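Local coordinates for allantoin racemase (Pseudomonas fluorescens, PDB 5LG5), which catalyses the racemisation of allantoin, interconverting its two enantiomers, and belongs to the HyuE racemase family, at the interface of chains A and B. Residues are numbered along the deposited sequence; one frame, centred on the assembly and turned at random. Chains: chain A/B, Allantoin racemase.

The interface of chains A and B. Residues chain A 41, 48-49, 118; chain B 227-229, 231.
This patch is part of a two-fold symmetric interface between two copies of one protein, in which a C-terminal segment of chain B reaches over chain A and apparently ties the pair together in the deposited assembly; its twin runs the other way, an arrangement that resembles arm exchange. B:Lys231 and A:Glu49, the latter on helix 47-63, meet from opposite directions. B:Lys231 NZ, the side-chain amine, makes a salt bridge and hydrogen bond of 2.9 Å to carboxylate oxygen OE1 of A:Glu49, reaching it on the syn side but 31° out of the carboxylate plane. A bend at chi3 (64°) brings the lysine methylenes alongside the same carboxylate, CE of B:Lys231 lying 3.3 Å from A:Glu49 OE2, while B:Lys231 CD packs 3.8 Å from CB of A:Ala41. A:Glu49 OE2 also holds a water at 2.6 Å, which in turn lies 2.8 Å from the backbone O of B:Arg229, so both carboxylate oxygens engage the arm. Further along, A:Arg118 NH1 donates to the backbone O of B:Thr227 at 3.1 Å; the bond is nearly straight at the hydrogen and lies in the guanidinium plane, yet approaches from above the carbonyl plane. B:Pro228 CG lies loosely 4.1 Å from A:Phe48 CD2, the two side chains crossing at about a right angle. Replacing B:Lys231, a methionine would probably leave the A:Glu49 carboxylate without its cationic mate. Together, side-chain charge, water and backbone recognition fasten the arm to its neighbour, probably stabilising subunit pairing within the deposited hexamer.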
ATOM      1  N   ALA A  41     -32.811  -2.427  12.992  1.00 19.77           N
ATOM      2  CA  ALA A  41     -32.833  -1.190  13.759  1.00 25.04           C
ATOM      3  C   ALA A  41     -33.461  -0.038  12.973  1.00 21.70           C
ATOM      4  O   ALA A  41     -33.448  -0.025  11.736  1.00 18.89           O
ATOM      5  CB  ALA A  41     -31.413  -0.820  14.214  1.00 22.13           C
ATOM      6  N   PHE A  48     -23.019  -4.243  14.758  1.00 14.51           N
ATOM      7  CA  PHE A  48     -24.111  -5.177  14.995  1.00 15.92           C
ATOM      8  C   PHE A  48     -25.343  -4.834  14.170  1.00 13.59           C
ATOM      9  O   PHE A  48     -25.905  -5.698  13.502  1.00 17.30           O
ATOM     10  CB  PHE A  48     -24.490  -5.207  16.471  1.00 17.33           C
ATOM     11  CG  PHE A  48     -25.893  -5.690  16.711  1.00 19.15           C
ATOM     12  CD1 PHE A  48     -26.244  -7.005  16.434  1.00 22.60           C
ATOM     13  CD2 PHE A  48     -26.864  -4.823  17.198  1.00 19.12           C
ATOM     14  CE1 PHE A  48     -27.542  -7.450  16.638  1.00 22.36           C
ATOM     15  CE2 PHE A  48     -28.158  -5.256  17.407  1.00 21.79           C
ATOM     16  CZ  PHE A  48     -28.498  -6.580  17.128  1.00 19.13           C
ATOM     17  N   GLU A  49     -25.752  -3.570  14.226  1.00 13.41           N
ATOM     18  CA  GLU A  49     -26.902  -3.100  13.460  1.00 15.44           C
ATOM     19  C   GLU A  49     -26.629  -3.215  11.958  1.00 15.64           C
ATOM     20  O   GLU A  49     -27.528  -3.535  11.174  1.00 12.31           O
ATOM     21  CB  GLU A  49     -27.261  -1.673  13.881  1.00 15.15           C
ATOM     22  CG  GLU A  49     -27.709  -1.627  15.353  1.00 22.23           C
ATOM     23  CD  GLU A  49     -27.713  -0.235  15.969  1.00 19.79           C
ATOM     24  OE1 GLU A  49     -27.407   0.753  15.268  1.00 21.83           O
ATOM     25  OE2 GLU A  49     -28.033  -0.134  17.170  1.00 27.23           O
ATOM     26  N   ARG A 118     -18.549   6.876  15.327  1.00 17.23           N
ATOM     27  CA  ARG A 118     -18.409   5.424  15.356  1.00 16.96           C
ATOM     28  C   ARG A 118     -18.723   4.757  14.006  1.00 14.42           C
ATOM     29  O   ARG A 118     -18.431   3.581  13.818  1.00 14.30           O
ATOM     30  CB  ARG A 118     -19.277   4.814  16.464  1.00 14.19           C
ATOM     31  CG  ARG A 118     -20.763   4.782  16.144  1.00 17.96           C
ATOM     32  CD  ARG A 118     -21.520   4.077  17.235  1.00 17.24           C
ATOM     33  NE  ARG A 118     -21.159   2.663  17.331  1.00 18.12           N
ATOM     34  CZ  ARG A 118     -21.403   1.906  18.399  1.00 21.12           C
ATOM     35  NH1 ARG A 118     -22.008   2.437  19.454  1.00 15.95           N
ATOM     36  NH2 ARG A 118     -21.042   0.628  18.418  1.00 17.52           N
TER
ATOM     37  N   THR B 227     -20.818  -0.255  23.001  1.00 17.74           N
ATOM     38  CA  THR B 227     -22.121  -0.892  23.087  1.00 17.66           C
ATOM     39  C   THR B 227     -23.082  -0.205  22.131  1.00 18.53           C
ATOM     40  O   THR B 227     -23.038   1.019  21.974  1.00 23.31           O
ATOM     41  CB  THR B 227     -22.647  -0.821  24.524  1.00 24.47           C
ATOM     42  OG1 THR B 227     -21.672  -1.411  25.401  1.00 22.94           O
ATOM     43  CG2 THR B 227     -23.982  -1.573  24.656  1.00 21.77           C
ATOM     44  N   PRO B 228     -23.900  -0.989  21.423  1.00 20.40           N
ATOM     45  CA  PRO B 228     -24.852  -0.320  20.532  1.00 20.05           C
ATOM     46  C   PRO B 228     -25.741   0.636  21.310  1.00 26.05           C
ATOM     47  O   PRO B 228     -26.139   0.350  22.447  1.00 24.49           O
ATOM     48  CB  PRO B 228     -25.673  -1.478  19.963  1.00 23.29           C
ATOM     49  CG  PRO B 228     -24.735  -2.666  20.031  1.00 19.69           C
ATOM     50  CD  PRO B 228     -23.945  -2.458  21.295  1.00 19.14           C
ATOM     51  N   ARG B 229     -26.003   1.785  20.703  1.00 25.18           N
ATOM     52  CA  ARG B 229     -26.879   2.791  21.273  1.00 30.91           C
ATOM     53  C   ARG B 229     -28.290   2.210  21.311  1.00 29.94           C
ATOM     54  O   ARG B 229     -28.753   1.633  20.321  1.00 29.48           O
ATOM     55  CB  ARG B 229     -26.794   4.060  20.419  1.00 36.21           C
ATOM     56  CG  ARG B 229     -25.323   4.414  20.107  1.00 40.09           C
ATOM     57  CD  ARG B 229     -25.111   5.284  18.857  1.00 40.86           C
ATOM     58  NE  ARG B 229     -26.293   6.040  18.436  1.00 44.64           N
ATOM     59  CZ  ARG B 229     -26.449   7.346  18.647  1.00 47.62           C
ATOM     60  NH1 ARG B 229     -25.494   8.038  19.263  1.00 42.99           N
ATOM     61  NH2 ARG B 229     -27.550   7.968  18.233  1.00 43.33           N
ATOM     62  N   LYS B 231     -32.150   1.656  21.055  1.00 32.53           N
ATOM     63  CA  LYS B 231     -33.087   2.187  20.068  1.00 29.81           C
ATOM     64  C   LYS B 231     -34.095   1.114  19.707  1.00 33.69           C
ATOM     65  O   LYS B 231     -33.958  -0.040  20.117  1.00 37.12           O
ATOM     66  CB  LYS B 231     -32.328   2.612  18.805  1.00 31.22           C
ATOM     67  CG  LYS B 231     -31.727   1.425  18.039  1.00 30.00           C
ATOM     68  CD  LYS B 231     -30.904   1.867  16.838  1.00 24.80           C
ATOM     69  CE  LYS B 231     -29.692   2.686  17.250  1.00 26.23           C
ATOM     70  NZ  LYS B 231     -28.927   3.124  16.050  1.00 25.75           N
TER
HETATM   71  O   HOH W   1     -29.251  -0.948  19.294  1.00 26.52           O